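Local coordinates for protein NDP-N-acetyl-D-galactosaminuronic acid dehydrogenase (Methanosarcina mazei Go1, PDB 3G79) that probably oxidises UDP-N-acetyl-D-mannosamine to the corresponding uronic acid, using two molecules of NAD+, at residues A[350-362]-A[379-393]. Residues are numbered along the deposited sequence; the frame is centred on the assembly and turned at random.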
ATOM      1  N   LYS A 350      30.886 -16.016 -18.747  1.00 30.02           N
ATOM      2  CA  LYS A 350      31.065 -14.848 -17.867  1.00 30.81           C
ATOM      3  C   LYS A 350      30.708 -13.551 -18.593  1.00 30.80           C
ATOM      4  O   LYS A 350      30.877 -13.436 -19.800  1.00 30.37           O
ATOM      5  CB  LYS A 350      32.525 -14.733 -17.406  1.00 32.81           C
ATOM      6  CG  LYS A 350      33.221 -16.050 -16.951  1.00 62.76           C
ATOM      7  CD  LYS A 350      32.868 -16.431 -15.496  1.00 35.37           C
ATOM      8  CE  LYS A 350      33.480 -17.778 -15.089  1.00 63.08           C
ATOM      9  NZ  LYS A 350      33.319 -17.981 -13.608  1.00 36.51           N
ATOM     10  N   MET A 351      30.256 -12.549 -17.858  1.00 31.68           N
ATOM     11  CA  MET A 351      29.869 -11.286 -18.502  1.00 31.55           C
ATOM     12  C   MET A 351      30.897 -10.776 -19.506  1.00 32.56           C
ATOM     13  O   MET A 351      30.529 -10.357 -20.627  1.00 33.67           O
ATOM     14  CB  MET A 351      29.528 -10.207 -17.464  1.00 29.71           C
ATOM     15  CG  MET A 351      28.812  -8.963 -18.028  1.00 35.59           C
ATOM     16  SD  MET A 351      27.264  -9.276 -18.919  1.00 25.67           S
ATOM     17  CE  MET A 351      26.208  -9.761 -17.568  1.00 34.48           C
ATOM     18  N   ASP A 352      32.170 -10.834 -19.131  1.00 32.58           N
ATOM     19  CA  ASP A 352      33.254 -10.318 -19.973  1.00 34.20           C
ATOM     20  C   ASP A 352      33.352 -11.039 -21.345  1.00 34.16           C
ATOM     21  O   ASP A 352      33.395 -12.275 -21.418  1.00 34.32           O
ATOM     22  CB  ASP A 352      34.596 -10.386 -19.220  1.00 36.04           C
ATOM     23  CG  ASP A 352      35.747  -9.702 -19.964  1.00 52.67           C
ATOM     24  OD1 ASP A 352      35.537  -8.979 -20.978  1.00 37.75           O
ATOM     25  OD2 ASP A 352      36.902  -9.902 -19.525  1.00 38.04           O
ATOM     26  N   GLY A 353      33.395 -10.246 -22.415  1.00 33.02           N
ATOM     27  CA  GLY A 353      33.483 -10.752 -23.768  1.00 31.96           C
ATOM     28  C   GLY A 353      32.167 -11.234 -24.340  1.00 31.33           C
ATOM     29  O   GLY A 353      32.097 -11.587 -25.516  1.00 30.58           O
ATOM     30  N   SER A 354      31.137 -11.286 -23.499  1.00 31.58           N
ATOM     31  CA  SER A 354      29.811 -11.725 -23.925  1.00 31.76           C
ATOM     32  C   SER A 354      29.031 -10.548 -24.490  1.00 31.45           C
ATOM     33  O   SER A 354      29.194  -9.418 -24.039  1.00 32.33           O
ATOM     34  CB  SER A 354      29.024 -12.309 -22.736  1.00 31.91           C
ATOM     35  OG  SER A 354      29.847 -13.093 -21.901  1.00 39.25           O
ATOM     36  N   LYS A 355      28.158 -10.809 -25.450  1.00 30.52           N
ATOM     37  CA  LYS A 355      27.270  -9.758 -25.950  1.00 29.31           C
ATOM     38  C   LYS A 355      25.877  -9.823 -25.286  1.00 27.72           C
ATOM     39  O   LYS A 355      25.258 -10.899 -25.277  1.00 26.88           O
ATOM     40  CB  LYS A 355      27.165  -9.800 -27.483  1.00 28.60           C
ATOM     41  CG  LYS A 355      25.967  -9.014 -28.011  1.00 24.70           C
ATOM     42  CD  LYS A 355      26.009  -8.884 -29.525  1.00 29.57           C
ATOM     43  CE  LYS A 355      24.822  -8.107 -30.038  1.00 24.70           C
ATOM     44  NZ  LYS A 355      24.904  -7.945 -31.522  1.00 30.45           N
ATOM     45  N   VAL A 356      25.413  -8.668 -24.764  1.00 26.57           N
ATOM     46  CA  VAL A 356      24.075  -8.476 -24.172  1.00 26.03           C
ATOM     47  C   VAL A 356      23.144  -7.631 -25.063  1.00 25.44           C
ATOM     48  O   VAL A 356      23.483  -6.529 -25.474  1.00 25.35           O
ATOM     49  CB  VAL A 356      24.167  -7.785 -22.778  1.00 27.21           C
ATOM     50  CG1 VAL A 356      22.787  -7.604 -22.138  1.00 36.57           C
ATOM     51  CG2 VAL A 356      25.068  -8.566 -21.824  1.00 35.93           C
ATOM     52  N   ALA A 357      21.968  -8.155 -25.370  1.00 25.90           N
ATOM     53  CA  ALA A 357      20.920  -7.386 -26.072  1.00 26.28           C
ATOM     54  C   ALA A 357      19.913  -6.917 -25.049  1.00 26.83           C
ATOM     55  O   ALA A 357      19.180  -7.730 -24.432  1.00 27.02           O
ATOM     56  CB  ALA A 357      20.222  -8.221 -27.173  1.00 25.85           C
ATOM     57  N   MET A 358      19.946  -5.605 -24.833  1.00 26.25           N
ATOM     58  CA  MET A 358      18.971  -4.882 -24.050  1.00 25.13           C
ATOM     59  C   MET A 358      17.715  -4.632 -24.871  1.00 28.03           C
ATOM     60  O   MET A 358      17.695  -3.814 -25.810  1.00 28.85           O
ATOM     61  CB  MET A 358      19.574  -3.561 -23.594  1.00 22.10           C
ATOM     62  CG  MET A 358      20.759  -3.786 -22.635  1.00 20.43           C
ATOM     63  SD  MET A 358      21.181  -2.412 -21.612  1.00 18.03           S
ATOM     64  CE  MET A 358      22.807  -2.808 -21.222  1.00 20.77           C
ATOM     65  N   LEU A 359      16.656  -5.348 -24.520  1.00 29.01           N
ATOM     66  CA  LEU A 359      15.356  -5.115 -25.119  1.00 29.26           C
ATOM     67  C   LEU A 359      14.602  -4.146 -24.257  1.00 30.35           C
ATOM     68  O   LEU A 359      14.001  -4.525 -23.264  1.00 30.99           O
ATOM     69  CB  LEU A 359      14.594  -6.423 -25.200  1.00 28.72           C
ATOM     70  CG  LEU A 359      14.790  -7.258 -26.465  1.00 14.70           C
ATOM     71  CD1 LEU A 359      16.246  -7.419 -26.841  1.00 27.98           C
ATOM     72  CD2 LEU A 359      14.104  -8.599 -26.230  1.00 28.30           C
ATOM     73  N   GLY A 360      14.658  -2.870 -24.591  1.00 31.46           N
ATOM     74  CA  GLY A 360      13.911  -1.913 -23.789  1.00 32.25           C
ATOM     75  C   GLY A 360      14.768  -0.902 -23.066  1.00 33.69           C
ATOM     76  O   GLY A 360      15.554  -1.256 -22.161  1.00 34.51           O
ATOM     77  N   TRP A 361      14.612   0.358 -23.481  1.00 33.48           N
ATOM     78  CA  TRP A 361      15.303   1.481 -22.879  1.00 33.11           C
ATOM     79  C   TRP A 361      14.334   2.428 -22.159  1.00 35.24           C
ATOM     80  O   TRP A 361      14.646   2.897 -21.070  1.00 35.63           O
ATOM     81  CB  TRP A 361      16.098   2.224 -23.942  1.00 31.19           C
ATOM     82  CG  TRP A 361      16.914   3.342 -23.405  1.00 27.99           C
ATOM     83  CD1 TRP A 361      16.630   4.650 -23.493  1.00 29.41           C
ATOM     84  CD2 TRP A 361      18.164   3.245 -22.706  1.00 29.23           C
ATOM     85  NE1 TRP A 361      17.626   5.393 -22.918  1.00 28.57           N
ATOM     86  CE2 TRP A 361      18.583   4.550 -22.427  1.00 28.00           C
ATOM     87  CE3 TRP A 361      18.980   2.182 -22.322  1.00 27.60           C
ATOM     88  CZ2 TRP A 361      19.763   4.828 -21.750  1.00 28.78           C
ATOM     89  CZ3 TRP A 361      20.148   2.454 -21.668  1.00 29.37           C
ATOM     90  CH2 TRP A 361      20.539   3.765 -21.390  1.00 27.79           C
ATOM     91  N   ALA A 362      13.168   2.735 -22.744  1.00 37.08           N
ATOM     92  CA  ALA A 362      12.111   3.385 -21.957  1.00 39.60           C
ATOM     93  C   ALA A 362      11.680   2.446 -20.831  1.00 41.61           C
ATOM     94  O   ALA A 362      12.055   1.288 -20.839  1.00 42.95           O
ATOM     95  CB  ALA A 362      10.954   3.732 -22.807  1.00 39.76           C
ATOM     96  N   ARG A 379      22.820  -1.082 -17.990  1.00 30.65           N
ATOM     97  CA  ARG A 379      23.751  -1.012 -19.107  1.00 31.89           C
ATOM     98  C   ARG A 379      25.160  -0.724 -18.610  1.00 32.74           C
ATOM     99  O   ARG A 379      26.135  -1.294 -19.116  1.00 33.99           O
ATOM    100  CB  ARG A 379      23.311   0.038 -20.134  1.00 32.32           C
ATOM    101  CG  ARG A 379      24.321   0.273 -21.231  1.00 21.18           C
ATOM    102  CD  ARG A 379      23.866   1.327 -22.184  1.00 32.64           C
ATOM    103  NE  ARG A 379      24.875   1.577 -23.175  1.00 20.75           N
ATOM    104  CZ  ARG A 379      25.827   2.516 -23.130  1.00 33.88           C
ATOM    105  NH1 ARG A 379      25.968   3.358 -22.101  1.00 21.62           N
ATOM    106  NH2 ARG A 379      26.679   2.598 -24.145  1.00 21.77           N
ATOM    107  N   ASP A 380      25.262   0.118 -17.592  1.00 32.68           N
ATOM    108  CA  ASP A 380      26.558   0.503 -17.059  1.00 33.97           C
ATOM    109  C   ASP A 380      27.314  -0.614 -16.368  1.00 33.87           C
ATOM    110  O   ASP A 380      28.542  -0.722 -16.540  1.00 34.17           O
ATOM    111  CB  ASP A 380      26.429   1.753 -16.176  1.00 35.92           C
ATOM    112  CG  ASP A 380      26.415   3.041 -17.003  1.00 53.71           C
ATOM    113  OD1 ASP A 380      26.870   3.008 -18.169  1.00 36.44           O
ATOM    114  OD2 ASP A 380      25.957   4.087 -16.501  1.00 37.57           O
ATOM    115  N   LEU A 381      26.590  -1.446 -15.604  1.00 33.52           N
ATOM    116  CA  LEU A 381      27.153  -2.655 -14.989  1.00 33.47           C
ATOM    117  C   LEU A 381      27.713  -3.629 -16.022  1.00 34.86           C
ATOM    118  O   LEU A 381      28.813  -4.180 -15.842  1.00 36.01           O
ATOM    119  CB  LEU A 381      26.121  -3.358 -14.103  1.00 33.33           C
ATOM    120  CG  LEU A 381      25.761  -2.609 -12.800  1.00 36.28           C
ATOM    121  CD1 LEU A 381      24.490  -3.148 -12.175  1.00 33.60           C
ATOM    122  CD2 LEU A 381      26.924  -2.526 -11.763  1.00 32.64           C
ATOM    123  N   CYS A 382      27.007  -3.831 -17.122  1.00 34.80           N
ATOM    124  CA  CYS A 382      27.522  -4.760 -18.104  1.00 35.93           C
ATOM    125  C   CYS A 382      28.807  -4.278 -18.771  1.00 37.54           C
ATOM    126  O   CYS A 382      29.734  -5.056 -18.964  1.00 37.73           O
ATOM    127  CB  CYS A 382      26.499  -5.016 -19.165  1.00 35.99           C
ATOM    128  SG  CYS A 382      25.013  -5.616 -18.459  1.00 40.13           S
ATOM    129  N   LEU A 383      28.845  -2.990 -19.108  1.00 37.90           N
ATOM    130  CA  LEU A 383      29.940  -2.405 -19.857  1.00 37.20           C
ATOM    131  C   LEU A 383      31.245  -2.429 -19.058  1.00 38.97           C
ATOM    132  O   LEU A 383      32.341  -2.533 -19.630  1.00 40.01           O
ATOM    133  CB  LEU A 383      29.561  -0.986 -20.306  1.00 35.03           C
ATOM    134  CG  LEU A 383      28.662  -0.908 -21.554  1.00 33.30           C
ATOM    135  CD1 LEU A 383      28.067   0.455 -21.701  1.00 33.62           C
ATOM    136  CD2 LEU A 383      29.419  -1.276 -22.854  1.00 33.47           C
ATOM    137  N   LYS A 384      31.125  -2.395 -17.737  1.00 39.53           N
ATOM    138  CA  LYS A 384      32.293  -2.330 -16.877  1.00 40.09           C
ATOM    139  C   LYS A 384      32.867  -3.710 -16.709  1.00 39.09           C
ATOM    140  O   LYS A 384      34.081  -3.884 -16.616  1.00 39.29           O
ATOM    141  CB  LYS A 384      31.893  -1.799 -15.505  1.00 41.52           C
ATOM    142  CG  LYS A 384      32.789  -0.673 -14.962  1.00 52.92           C
ATOM    143  CD  LYS A 384      32.344  -0.360 -13.546  1.00 43.55           C
ATOM    144  CE  LYS A 384      32.869  -1.425 -12.594  1.00 53.11           C
ATOM    145  NZ  LYS A 384      31.771  -1.878 -11.706  1.00 44.74           N
ATOM    146  N   ALA A 385      31.974  -4.687 -16.638  1.00 37.98           N
ATOM    147  CA  ALA A 385      32.357  -6.078 -16.477  1.00 36.90           C
ATOM    148  C   ALA A 385      33.071  -6.639 -17.718  1.00 35.90           C
ATOM    149  O   ALA A 385      33.703  -7.689 -17.641  1.00 35.76           O
ATOM    150  CB  ALA A 385      31.135  -6.945 -16.083  1.00 36.57           C
ATOM    151  N   GLY A 386      32.964  -5.927 -18.841  1.00 35.15           N
ATOM    152  CA  GLY A 386      33.754  -6.221 -20.033  1.00 35.06           C
ATOM    153  C   GLY A 386      32.918  -6.771 -21.178  1.00 35.15           C
ATOM    154  O   GLY A 386      33.467  -7.244 -22.189  1.00 35.58           O
ATOM    155  N   ALA A 387      31.597  -6.709 -21.015  1.00 34.23           N
ATOM    156  CA  ALA A 387      30.638  -7.189 -22.019  1.00 33.32           C
ATOM    157  C   ALA A 387      30.378  -6.104 -23.026  1.00 32.53           C
ATOM    158  O   ALA A 387      30.460  -4.928 -22.688  1.00 31.83           O
ATOM    159  CB  ALA A 387      29.341  -7.572 -21.356  1.00 32.62           C
ATOM    160  N   SER A 388      30.060  -6.481 -24.263  1.00 32.66           N
ATOM    161  CA  SER A 388      29.598  -5.474 -25.218  1.00 32.91           C
ATOM    162  C   SER A 388      28.066  -5.425 -25.232  1.00 32.85           C
ATOM    163  O   SER A 388      27.400  -6.437 -25.010  1.00 32.59           O
ATOM    164  CB  SER A 388      30.193  -5.675 -26.618  1.00 33.44           C
ATOM    165  OG  SER A 388      29.200  -5.901 -27.602  1.00 47.35           O
ATOM    166  N   VAL A 389      27.523  -4.233 -25.472  1.00 32.82           N
ATOM    167  CA  VAL A 389      26.109  -4.007 -25.336  1.00 33.01           C
ATOM    168  C   VAL A 389      25.435  -3.323 -26.546  1.00 33.09           C
ATOM    169  O   VAL A 389      25.919  -2.304 -27.059  1.00 32.41           O
ATOM    170  CB  VAL A 389      25.818  -3.206 -24.061  1.00 33.29           C
ATOM    171  CG1 VAL A 389      24.352  -2.987 -23.932  1.00 35.58           C
ATOM    172  CG2 VAL A 389      26.365  -3.931 -22.811  1.00 36.63           C
ATOM    173  N   MET A 390      24.310  -3.908 -26.970  1.00 32.99           N
ATOM    174  CA  MET A 390      23.403  -3.307 -27.944  1.00 32.57           C
ATOM    175  C   MET A 390      21.984  -3.148 -27.358  1.00 33.96           C
ATOM    176  O   MET A 390      21.394  -4.105 -26.841  1.00 35.23           O
ATOM    177  CB  MET A 390      23.396  -4.110 -29.249  1.00 31.77           C
ATOM    178  CG  MET A 390      24.571  -3.746 -30.205  1.00 38.62           C
ATOM    179  SD  MET A 390      24.686  -4.628 -31.788  1.00 30.06           S
ATOM    180  CE  MET A 390      23.237  -4.015 -32.620  1.00 38.48           C
ATOM    181  N   VAL A 391      21.479  -1.915 -27.445  1.00 33.23           N
ATOM    182  CA  VAL A 391      20.234  -1.422 -26.871  1.00 31.32           C
ATOM    183  C   VAL A 391      19.182  -1.280 -27.950  1.00 32.16           C
ATOM    184  O   VAL A 391      19.424  -0.639 -29.016  1.00 32.81           O
ATOM    185  CB  VAL A 391      20.429   0.009 -26.317  1.00 30.33           C
ATOM    186  CG1 VAL A 391      19.118   0.555 -25.864  1.00 19.16           C
ATOM    187  CG2 VAL A 391      21.443   0.056 -25.161  1.00 18.41           C
ATOM    188  N   HIS A 392      18.010  -1.840 -27.679  1.00 32.39           N
ATOM    189  CA  HIS A 392      16.880  -1.742 -28.575  1.00 34.06           C
ATOM    190  C   HIS A 392      15.711  -1.075 -27.898  1.00 36.60           C
ATOM    191  O   HIS A 392      15.490  -1.240 -26.684  1.00 37.22           O
ATOM    192  CB  HIS A 392      16.448  -3.124 -29.042  1.00 34.43           C
ATOM    193  CG  HIS A 392      15.231  -3.123 -29.929  1.00 34.67           C
ATOM    194  ND1 HIS A 392      13.944  -3.143 -29.431  1.00 34.58           N
ATOM    195  CD2 HIS A 392      15.111  -3.150 -31.279  1.00 33.96           C
ATOM    196  CE1 HIS A 392      13.083  -3.167 -30.437  1.00 34.60           C
ATOM    197  NE2 HIS A 392      13.765  -3.167 -31.569  1.00 34.25           N
ATOM    198  N   ASP A 393      14.946  -0.346 -28.705  1.00 38.04           N
ATOM    199  CA  ASP A 393      13.716   0.281 -28.254  1.00 39.45           C
ATOM    200  C   ASP A 393      12.965   0.862 -29.457  1.00 41.97           C
ATOM    201  O   ASP A 393      13.541   1.644 -30.241  1.00 42.52           O
ATOM    202  CB  ASP A 393      14.003   1.363 -27.227  1.00 38.52           C
ATOM    203  CG  ASP A 393      12.767   1.794 -26.492  1.00 49.52           C
ATOM    204  OD1 ASP A 393      12.552   1.313 -25.348  1.00 37.89           O
ATOM    205  OD2 ASP A 393      12.008   2.602 -27.079  1.00 38.38           O
TER
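Asp-393 binds the backbone just past the strand 355-359. Asp-393 CB lies 3.9 Å from Trp-361 N. CG is turned anti to the backbone N (chi1 -166°), which carries the carboxylate to the loop at Trp-361 and Ala-362. Asp-393 OD1 accepts from Trp-361 N at 2.9 Å, on its anti side. Asp-393 OD1 also accepts from Ala-362 N at 3.0 Å, from well above the carboxylate plane. Both donors come from the same face. His-424 NE2 is a further partner of OD1, while OD2 accepts hydrogen bonds from Tyr-395 N and Val-396 N. An alanine here would probably leave the amides of Trp-361 and Ala-362 without their acceptor and free that loop to shift. The Trp-361 ring meets Val-391 CG1 at CE3 (3.9 Å) and Arg-379 CD at CZ3. Strands 355-359 and 388-392 run parallel, joined by backbone hydrogen bonds such as Val-356 N to Ser-388 O (3.0 Å). At the other end, Met-351 CG touches Ala-385 CB and Met-351 SD touches Ala-387 CB, both at 3.6 Å. Strand 355-359, helix 375-385 and strand 388-392 form a beta-alpha-beta unit, characteristic of the Rossmann-like UDP-binding domain of this dehydrogenase family.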